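Beta-N-acetylglucosaminidase-like protein Glycoside hydrolase family 20 (PDB 6YHH) probably hydrolyses terminal beta-linked N-acetylglucosamine residues from chitin oligosaccharides, acting as a family 20 beta-N-acetylhexosaminidase in bacterial chitin degradation. Local coordinates at residues F311-E317 / L363-I369; Q345-M350 / I369-S375; K509-L513 / V525-N530. Residues are numbered along the deposited sequence.

How the contacts relate
Contacts 1 and 2 are neighbours in the catalytic TIM-barrel domain, their centres about 10 Å apart. Contact 1 pairs the barrel strands 310-312 and 362-366. Contact 2 packs helix 341-358, which lies between those strands in sequence, on the loop that follows the second one. Their segments therefore alternate along the chain, and they share Ile369. Gln345 NE2 of contact 2 probably hydrogen-bonds to Gly315 O of contact 1, so both belong to one barrel unit beside the predicted proton donor. Contact 3 comes later in the chain, in a separate C-terminal helical region. It lies about 39 Å from contact 1 and 48 Å from contact 2, centre to centre.

Contact 1 (F311-E317 / L363-I369); sequences FHIGGDE and LMGWEEI
Strands 310-312 and 362-366 run parallel, with Phe311 paired to Leu363 and His312 to Met364. Met364 N donates to Phe311 O (3.0 Å), and Ile313 N to Met364 O (2.9 Å). Further along, Trp366 N donates to Gly314 O (2.8 Å). His312 has chi1 t and chi2 -54°. His312 ND1 accepts from Gly314 N at 3.0 Å. The edge of the His312 ring meets the face of the Trp366 five-membered ring, centroids 4.6 Å apart and planes at 54°. Trp366 is m with chi2 115°; Asp316, chi1 p, lies over the opposite face, and the indole NE1 is hydrogen-bonded to Glu230 OE2. Met364 is t at all three chi angles, and its SD lies obliquely 4.7 Å from the His312 ring centroid. These are neighbouring strands of a TIM barrel, and the loop after the first carries Glu317, the predicted proton donor of this family 20 enzyme. Ile313, p at both chi angles, sets CG1 3.8 Å from Leu363 CG. Gly314 (phi 68°) and Gly315 (phi 103°) turn the chain; a CB on Gly315 would clash with Ile369 CG2. In the 3-10 segment 367-369, Glu368 OE2 (chi1 m, chi2 94°) accepts a hydrogen bond from Glu317 N at 3.0 Å, while OE1 is hydrogen-bonded to Trp383 NE1. Glu317 is m, t, with OE1 weakly hydrogen-bonded to a Tris molecule, probably from the crystallisation liquor.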
loop_
_atom_site.group_PDB
_atom_site.type_symbol
_atom_site.label_atom_id
_atom_site.label_comp_id
_atom_site.label_asym_id
_atom_site.label_seq_id
_atom_site.Cartn_x
_atom_site.Cartn_y
_atom_site.Cartn_z
ATOM N N PHE A 311 -4.712 -23.483 18.965
ATOM C CA PHE A 311 -5.040 -22.222 19.606
ATOM C C PHE A 311 -3.919 -21.881 20.577
ATOM O O PHE A 311 -3.626 -22.661 21.497
ATOM C CB PHE A 311 -6.434 -22.199 20.308
ATOM C CG PHE A 311 -6.936 -20.831 20.530
ATOM C CD1 PHE A 311 -6.365 -19.990 21.490
ATOM C CD2 PHE A 311 -7.956 -20.369 19.713
ATOM C CE1 PHE A 311 -6.882 -18.658 21.617
ATOM C CE2 PHE A 311 -8.428 -19.052 19.815
ATOM C CZ PHE A 311 -7.853 -18.196 20.723
ATOM N N HIS A 312 -3.280 -20.731 20.370
ATOM C CA HIS A 312 -2.140 -20.273 21.179
ATOM C C HIS A 312 -2.686 -19.432 22.323
ATOM O O HIS A 312 -3.328 -18.420 22.113
ATOM C CB HIS A 312 -1.158 -19.544 20.246
ATOM C CG HIS A 312 0.268 -19.481 20.698
ATOM N ND1 HIS A 312 0.694 -18.995 21.930
ATOM C CD2 HIS A 312 1.397 -19.724 19.985
ATOM C CE1 HIS A 312 2.013 -18.984 21.948
ATOM N NE2 HIS A 312 2.458 -19.433 20.788
ATOM N N ILE A 313 -2.342 -19.792 23.570
ATOM C CA ILE A 313 -2.745 -19.063 24.755
ATOM C C ILE A 313 -1.613 -18.261 25.329
ATOM O O ILE A 313 -1.635 -17.736 26.412
ATOM C CB ILE A 313 -3.432 -19.996 25.799
ATOM C CG1 ILE A 313 -2.553 -21.201 26.183
ATOM C CG2 ILE A 313 -4.811 -20.425 25.289
ATOM C CD1 ILE A 313 -1.244 -20.936 26.771
ATOM N N GLY A 314 -0.520 -18.139 24.559
ATOM C CA GLY A 314 0.568 -17.319 25.063
ATOM C C GLY A 314 1.312 -17.854 26.270
ATOM O O GLY A 314 1.860 -18.972 26.225
ATOM N N GLY A 315 1.419 -17.067 27.343
ATOM C CA GLY A 315 2.015 -17.512 28.578
ATOM C C GLY A 315 3.429 -17.023 28.837
ATOM O O GLY A 315 4.058 -17.515 29.749
ATOM N N ASP A 316 3.932 -16.088 28.017
ATOM C CA ASP A 316 5.292 -15.546 28.202
ATOM C C ASP A 316 5.329 -14.478 29.293
ATOM O O ASP A 316 4.357 -13.735 29.497
ATOM C CB ASP A 316 5.857 -14.965 26.913
ATOM C CG ASP A 316 4.912 -13.927 26.246
ATOM O OD1 ASP A 316 3.663 -14.010 26.366
ATOM O OD2 ASP A 316 5.449 -13.009 25.576
ATOM N N GLU A 317 6.453 -14.429 30.008
ATOM C CA GLU A 317 6.794 -13.231 30.758
ATOM C C GLU A 317 5.802 -12.768 31.808
ATOM O O GLU A 317 5.704 -11.576 32.063
ATOM C CB GLU A 317 7.126 -12.053 29.804
ATOM C CG GLU A 317 8.312 -12.294 28.857
ATOM C CD GLU A 317 8.576 -11.085 27.963
ATOM O OE1 GLU A 317 7.630 -10.409 27.526
ATOM O OE2 GLU A 317 9.762 -10.853 27.635
ATOM N N LEU A 363 -3.874 -27.031 22.371
ATOM C CA LEU A 363 -3.304 -25.845 23.070
ATOM C C LEU A 363 -1.859 -25.681 22.763
ATOM O O LEU A 363 -1.097 -26.642 22.725
ATOM C CB LEU A 363 -3.502 -26.047 24.598
ATOM C CG LEU A 363 -3.163 -24.932 25.603
ATOM C CD1 LEU A 363 -4.027 -25.030 26.815
ATOM C CD2 LEU A 363 -1.656 -24.939 25.875
ATOM N N MET A 364 -1.463 -24.436 22.489
ATOM C CA MET A 364 -0.078 -24.056 22.290
ATOM C C MET A 364 0.250 -22.901 23.208
ATOM O O MET A 364 -0.593 -22.075 23.478
ATOM C CB MET A 364 0.075 -23.684 20.802
ATOM C CG MET A 364 1.518 -23.305 20.425
ATOM S SD MET A 364 1.719 -23.285 18.651
ATOM C CE MET A 364 3.466 -22.834 18.549
ATOM N N GLY A 365 1.488 -22.819 23.621
ATOM C CA GLY A 365 1.949 -21.699 24.418
ATOM C C GLY A 365 3.441 -21.490 24.385
ATOM O O GLY A 365 4.218 -22.411 24.060
ATOM N N TRP A 366 3.861 -20.276 24.775
ATOM C CA TRP A 366 5.276 -19.970 24.939
ATOM C C TRP A 366 5.880 -20.860 26.047
ATOM O O TRP A 366 5.175 -21.341 26.935
ATOM C CB TRP A 366 5.446 -18.498 25.297
ATOM C CG TRP A 366 4.918 -17.570 24.210
ATOM C CD1 TRP A 366 3.859 -16.721 24.328
ATOM C CD2 TRP A 366 5.460 -17.349 22.883
ATOM N NE1 TRP A 366 3.636 -16.102 23.130
ATOM C CE2 TRP A 366 4.604 -16.455 22.236
ATOM C CE3 TRP A 366 6.570 -17.857 22.153
ATOM C CZ2 TRP A 366 4.809 -16.023 20.950
ATOM C CZ3 TRP A 366 6.785 -17.395 20.886
ATOM C CH2 TRP A 366 5.922 -16.476 20.292
ATOM N N GLU A 367 7.160 -21.147 25.936
ATOM C CA GLU A 367 7.808 -22.210 26.714
ATOM C C GLU A 367 7.583 -22.152 28.223
ATOM O O GLU A 367 7.696 -23.202 28.902
ATOM C CB GLU A 367 9.301 -22.206 26.357
ATOM C CG GLU A 367 10.056 -20.992 26.869
ATOM C CD GLU A 367 11.490 -21.020 26.481
ATOM O OE1 GLU A 367 11.746 -20.921 25.270
ATOM O OE2 GLU A 367 12.355 -21.130 27.405
ATOM N N GLU A 368 7.350 -20.972 28.778
ATOM C CA GLU A 368 7.051 -20.857 30.220
ATOM C C GLU A 368 5.967 -21.755 30.710
ATOM O O GLU A 368 6.004 -22.149 31.918
ATOM C CB GLU A 368 6.818 -19.441 30.692
ATOM C CG GLU A 368 8.020 -18.526 30.455
ATOM C CD GLU A 368 7.990 -17.720 29.158
ATOM O OE1 GLU A 368 7.612 -18.311 28.105
ATOM O OE2 GLU A 368 8.397 -16.494 29.194
ATOM N N ILE A 369 5.048 -22.159 29.837
ATOM C CA ILE A 369 3.969 -23.028 30.254
ATOM C C ILE A 369 4.393 -24.431 30.650
ATOM O O ILE A 369 3.624 -25.168 31.320
ATOM C CB ILE A 369 2.769 -23.118 29.256
ATOM C CG1 ILE A 369 3.140 -23.818 27.957
ATOM C CG2 ILE A 369 2.204 -21.692 28.996
ATOM C CD1 ILE A 369 1.942 -24.226 27.123
#

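Contact 2 (Q345-M350 / I369-S375); sequences QTYFTM and ILTKDLS
In this part of the TIM barrel, the regular helix 341-358 packs against the loop that follows strand 362-366. After Ile369, the last residue of a 3-10 segment, the chain is loop, with a type I turn from Thr371 to Leu374 closed by Leu374 N to Thr371 O at 3.0 Å. The backbones come nearest at Thr346 and Ile369, CA to CA 5.3 Å. Thr346, the centre of the contact, points toward the loop with chi1 m, and its OG1 donates to Ile369 O at 2.7 Å. Thr346 OG1 is also hydrogen-bonded to Thr371 OG1 (2.7 Å) and to His342 O of its own helix. Thr346 CG2 sits 3.5 Å from Leu374 N. Ile369 (p, t) lies against the helix; its CG2 is 4.0 Å from Gln345 NE2 and 3.8 Å from Thr349 OG1. Gln345 sends NE2 on to Gly315 O, tying the helix to the loop of the predicted proton donor. Thr349, also m, turns OG1 back to Gln345 O at 2.8 Å. One turn after Thr346, Met350 (m at all three chi angles) places SD 3.9 Å from Leu374 CD1. Met350 SD accepts a weak, nearly straight hydrogen bond from Ser375 N at 3.4 Å.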
loop_
_atom_site.group_PDB
_atom_site.type_symbol
_atom_site.label_atom_id
_atom_site.label_comp_id
_atom_site.label_asym_id
_atom_site.label_seq_id
_atom_site.Cartn_x
_atom_site.Cartn_y
_atom_site.Cartn_z
ATOM N N GLN A 345 0.977 -21.220 36.922
ATOM C CA GLN A 345 0.629 -20.820 35.559
ATOM C C GLN A 345 0.325 -22.036 34.687
ATOM O O GLN A 345 -0.578 -21.997 33.837
ATOM C CB GLN A 345 1.727 -19.970 34.933
ATOM C CG GLN A 345 1.249 -19.293 33.668
ATOM C CD GLN A 345 2.372 -18.560 32.939
ATOM O OE1 GLN A 345 3.212 -17.946 33.543
ATOM N NE2 GLN A 345 2.371 -18.643 31.639
ATOM N N THR A 346 1.015 -23.145 34.920
ATOM C CA THR A 346 0.691 -24.370 34.181
ATOM C C THR A 346 -0.685 -24.888 34.618
ATOM O O THR A 346 -1.473 -25.337 33.795
ATOM C CB THR A 346 1.756 -25.426 34.475
ATOM O OG1 THR A 346 3.029 -24.995 33.897
ATOM C CG2 THR A 346 1.345 -26.797 33.828
ATOM N N TYR A 347 -0.971 -24.843 35.927
ATOM C CA TYR A 347 -2.355 -25.157 36.373
ATOM C C TYR A 347 -3.444 -24.322 35.661
ATOM O O TYR A 347 -4.439 -24.840 35.151
ATOM C CB TYR A 347 -2.442 -24.936 37.852
ATOM C CG TYR A 347 -3.826 -25.112 38.405
ATOM C CD1 TYR A 347 -4.688 -24.090 38.431
ATOM C CD2 TYR A 347 -4.253 -26.361 38.895
ATOM C CE1 TYR A 347 -5.989 -24.250 38.866
ATOM C CE2 TYR A 347 -5.557 -26.529 39.364
ATOM C CZ TYR A 347 -6.409 -25.467 39.341
ATOM O OH TYR A 347 -7.737 -25.537 39.802
ATOM N N PHE A 348 -3.201 -23.004 35.626
ATOM C CA PHE A 348 -4.070 -22.044 34.925
ATOM C C PHE A 348 -4.229 -22.449 33.468
ATOM O O PHE A 348 -5.321 -22.558 32.984
ATOM C CB PHE A 348 -3.438 -20.632 35.052
ATOM C CG PHE A 348 -4.021 -19.637 34.129
ATOM C CD1 PHE A 348 -5.238 -19.004 34.401
ATOM C CD2 PHE A 348 -3.379 -19.345 32.922
ATOM C CE1 PHE A 348 -5.796 -18.076 33.500
ATOM C CE2 PHE A 348 -3.925 -18.407 32.028
ATOM C CZ PHE A 348 -5.131 -17.786 32.322
ATOM N N THR A 349 -3.127 -22.683 32.785
ATOM C CA THR A 349 -3.102 -23.140 31.410
ATOM C C THR A 349 -3.906 -24.426 31.167
ATOM O O THR A 349 -4.715 -24.529 30.223
ATOM C CB THR A 349 -1.650 -23.354 30.925
ATOM O OG1 THR A 349 -0.942 -22.103 31.039
ATOM C CG2 THR A 349 -1.602 -23.870 29.516
ATOM N N MET A 350 -3.774 -25.368 32.110
ATOM C CA MET A 350 -4.501 -26.647 31.996
ATOM C C MET A 350 -5.974 -26.521 32.314
ATOM O O MET A 350 -6.752 -27.409 31.861
ATOM C CB MET A 350 -3.822 -27.751 32.842
ATOM C CG MET A 350 -2.503 -28.219 32.199
ATOM S SD MET A 350 -2.652 -28.772 30.496
ATOM C CE MET A 350 -4.007 -29.944 30.776
ATOM N N ILE A 369 5.048 -22.159 29.837
ATOM C CA ILE A 369 3.969 -23.028 30.254
ATOM C C ILE A 369 4.393 -24.431 30.650
ATOM O O ILE A 369 3.624 -25.168 31.320
ATOM C CB ILE A 369 2.769 -23.118 29.256
ATOM C CG1 ILE A 369 3.140 -23.818 27.957
ATOM C CG2 ILE A 369 2.204 -21.692 28.996
ATOM C CD1 ILE A 369 1.942 -24.226 27.123
ATOM N N LEU A 370 5.572 -24.828 30.230
ATOM C CA LEU A 370 6.032 -26.178 30.503
ATOM C C LEU A 370 6.607 -26.359 31.920
ATOM O O LEU A 370 7.719 -25.917 32.202
ATOM C CB LEU A 370 7.041 -26.575 29.409
ATOM C CG LEU A 370 7.644 -27.961 29.448
ATOM C CD1 LEU A 370 6.623 -29.024 29.697
ATOM C CD2 LEU A 370 8.604 -28.344 28.319
ATOM N N THR A 371 5.755 -26.955 32.758
ATOM C CA THR A 371 6.152 -27.629 33.991
ATOM C C THR A 371 5.521 -29.024 33.970
ATOM O O THR A 371 4.790 -29.361 33.057
ATOM C CB THR A 371 5.867 -26.845 35.248
ATOM O OG1 THR A 371 4.461 -26.725 35.416
ATOM C CG2 THR A 371 6.549 -25.475 35.205
ATOM N N LYS A 372 5.820 -29.863 35.003
ATOM C CA LYS A 372 5.544 -31.297 34.883
ATOM C C LYS A 372 4.104 -31.654 34.559
ATOM O O LYS A 372 3.835 -32.593 33.779
ATOM C CB LYS A 372 6.109 -32.018 36.143
ATOM C CG LYS A 372 5.313 -31.736 37.365
ATOM N N ASP A 373 3.126 -30.923 35.035
ATOM C CA ASP A 373 1.756 -31.348 34.824
ATOM C C ASP A 373 1.110 -30.784 33.524
ATOM O O ASP A 373 -0.079 -30.939 33.331
ATOM C CB ASP A 373 0.894 -30.940 36.006
ATOM C CG ASP A 373 1.206 -31.708 37.306
ATOM O OD1 ASP A 373 1.997 -32.634 37.307
ATOM O OD2 ASP A 373 0.591 -31.317 38.347
ATOM N N LEU A 374 1.849 -30.039 32.693
ATOM C CA LEU A 374 1.341 -29.701 31.376
ATOM C C LEU A 374 1.058 -30.940 30.573
ATOM O O LEU A 374 1.969 -31.756 30.445
ATOM C CB LEU A 374 2.392 -28.855 30.624
ATOM C CG LEU A 374 1.897 -28.240 29.326
ATOM C CD1 LEU A 374 0.785 -27.222 29.531
ATOM C CD2 LEU A 374 3.060 -27.613 28.537
ATOM N N SER A 375 -0.142 -31.081 30.042
ATOM C CA SER A 375 -0.435 -32.175 29.104
ATOM C C SER A 375 0.584 -32.281 27.991
ATOM O O SER A 375 0.914 -31.257 27.349
ATOM C CB SER A 375 -1.789 -32.004 28.506
ATOM O OG SER A 375 -2.001 -32.960 27.499
#

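Contact 3 (K509-L513 / V525-N530); sequences KAVIL and VNEFTN
This is a helix-helix contact in the C-terminal helical region, far from the active site. It joins helix 507-517 to the next helix, 523-529. The axes of the short segments pass 10.8 Å apart, with 123° between their N-to-C directions. The closest CA pair is Leu513 and Val525, at 6.7 Å. Leu513 (m, t) points toward the second helix. Leu513 CD2 lies 3.7 Å from Val525 CG2 and 3.9 Å from Thr529 CG2, and Leu513 CD1 is 3.6 Å from Asn526 OD1. Phe556 touches both Val525 and Thr529. One turn before Leu513, Lys509 reaches across with all four chi angles t. Lys509 NZ donates to Thr529 OG1 at 2.8 Å. Thr529, chi1 p, donates OG1 to Asn526 O at 2.7 Å, so its hydroxyl links the lysine to the helix backbone. One water accepts from Lys509 NZ at 2.8 Å and donates to Asn526 OD1 at 2.5 Å. A second lies 2.7 Å from Asn530 OD1 and is weakly bonded to Lys509 NZ at 3.0 Å. The contact thus has an apolar part at Leu513 and a hydrated polar part, where neutral oxygens hold the ammonium group and no salt bridge joins the two segments.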
loop_
_atom_site.group_PDB
_atom_site.type_symbol
_atom_site.label_atom_id
_atom_site.label_comp_id
_atom_site.label_asym_id
_atom_site.label_seq_id
_atom_site.Cartn_x
_atom_site.Cartn_y
_atom_site.Cartn_z
ATOM N N LYS A 509 10.726 2.816 1.619
ATOM C CA LYS A 509 11.933 3.453 2.030
ATOM C C LYS A 509 12.073 4.798 1.347
ATOM O O LYS A 509 12.463 5.774 1.953
ATOM C CB LYS A 509 13.128 2.557 1.617
ATOM C CG LYS A 509 14.493 3.122 1.900
ATOM C CD LYS A 509 15.538 2.162 1.379
ATOM C CE LYS A 509 16.902 2.666 1.703
ATOM N NZ LYS A 509 17.935 1.614 1.435
ATOM N N ALA A 510 11.665 4.876 0.072
ATOM C CA ALA A 510 11.802 6.178 -0.652
ATOM C C ALA A 510 10.835 7.229 -0.129
ATOM O O ALA A 510 11.140 8.403 -0.158
ATOM C CB ALA A 510 11.588 6.015 -2.171
ATOM N N VAL A 511 9.651 6.845 0.324
ATOM C CA VAL A 511 8.750 7.703 0.944
ATOM C C VAL A 511 9.371 8.350 2.190
ATOM O O VAL A 511 9.277 9.583 2.414
ATOM C CB VAL A 511 7.477 6.977 1.396
ATOM C CG1 VAL A 511 6.575 7.913 2.168
ATOM C CG2 VAL A 511 6.771 6.379 0.172
ATOM N N ILE A 512 9.984 7.508 3.018
ATOM C CA ILE A 512 10.665 7.989 4.232
ATOM C C ILE A 512 11.811 8.927 3.862
ATOM O O ILE A 512 11.956 9.987 4.458
ATOM C CB ILE A 512 11.149 6.837 5.101
ATOM C CG1 ILE A 512 9.894 6.135 5.696
ATOM C CG2 ILE A 512 12.005 7.321 6.245
ATOM C CD1 ILE A 512 10.207 4.736 6.196
ATOM N N LEU A 513 12.560 8.589 2.824
ATOM C CA LEU A 513 13.720 9.413 2.440
ATOM C C LEU A 513 13.231 10.783 1.920
ATOM O O LEU A 513 13.816 11.796 2.213
ATOM C CB LEU A 513 14.599 8.725 1.445
ATOM C CG LEU A 513 15.273 7.553 2.078
ATOM C CD1 LEU A 513 16.088 6.909 0.963
ATOM C CD2 LEU A 513 16.156 7.780 3.280
ATOM N N VAL A 525 20.920 10.728 0.550
ATOM C CA VAL A 525 20.390 10.057 1.755
ATOM C C VAL A 525 20.155 8.575 1.527
ATOM O O VAL A 525 20.432 7.757 2.384
ATOM C CB VAL A 525 19.167 10.803 2.317
ATOM C CG1 VAL A 525 17.984 10.775 1.444
ATOM C CG2 VAL A 525 18.829 10.246 3.675
ATOM N N ASN A 526 19.713 8.207 0.333
ATOM C CA ASN A 526 19.607 6.788 -0.025
ATOM C C ASN A 526 20.968 6.094 -0.009
ATOM O O ASN A 526 21.134 5.011 0.563
ATOM C CB ASN A 526 18.951 6.688 -1.390
ATOM C CG ASN A 526 18.623 5.249 -1.753
ATOM O OD1 ASN A 526 17.918 4.520 -1.033
ATOM N ND2 ASN A 526 19.219 4.812 -2.874
ATOM N N GLU A 527 21.974 6.743 -0.590
ATOM C CA GLU A 527 23.304 6.143 -0.510
ATOM C C GLU A 527 23.800 6.001 0.890
ATOM O O GLU A 527 24.513 5.026 1.240
ATOM C CB GLU A 527 24.327 6.941 -1.383
ATOM C CG GLU A 527 23.964 6.892 -2.840
ATOM C CD GLU A 527 24.727 7.864 -3.713
ATOM O OE1 GLU A 527 25.242 8.888 -3.232
ATOM O OE2 GLU A 527 24.731 7.599 -4.967
ATOM N N PHE A 528 23.495 6.960 1.752
ATOM C CA PHE A 528 23.923 6.842 3.166
ATOM C C PHE A 528 23.164 5.680 3.877
ATOM O O PHE A 528 23.761 5.025 4.741
ATOM C CB PHE A 528 23.741 8.144 3.936
ATOM C CG PHE A 528 24.602 8.225 5.186
ATOM C CD1 PHE A 528 26.002 8.057 5.100
ATOM C CD2 PHE A 528 24.072 8.480 6.417
ATOM C CE1 PHE A 528 26.762 8.033 6.261
ATOM C CE2 PHE A 528 24.834 8.498 7.571
ATOM C CZ PHE A 528 26.205 8.288 7.480
ATOM N N THR A 529 21.907 5.386 3.524
ATOM C CA THR A 529 21.269 4.207 4.130
ATOM C C THR A 529 22.042 2.951 3.838
ATOM O O THR A 529 22.021 1.995 4.619
ATOM C CB THR A 529 19.828 3.949 3.723
ATOM O OG1 THR A 529 19.812 3.509 2.351
ATOM C CG2 THR A 529 18.971 5.120 3.918
ATOM N N ASN A 530 22.798 2.926 2.722
ATOM C CA ASN A 530 23.536 1.750 2.318
ATOM C C ASN A 530 24.820 1.436 3.063
ATOM O O ASN A 530 25.458 0.388 2.786
ATOM C CB ASN A 530 23.740 1.764 0.784
ATOM C CG ASN A 530 22.447 1.671 0.021
ATOM O OD1 ASN A 530 21.459 1.106 0.489
ATOM N ND2 ASN A 530 22.478 2.164 -1.185
HETATM O O HOH W 1 20.171 -0.013 2.542
HETATM O O HOH W 2 18.155 2.050 -1.366
#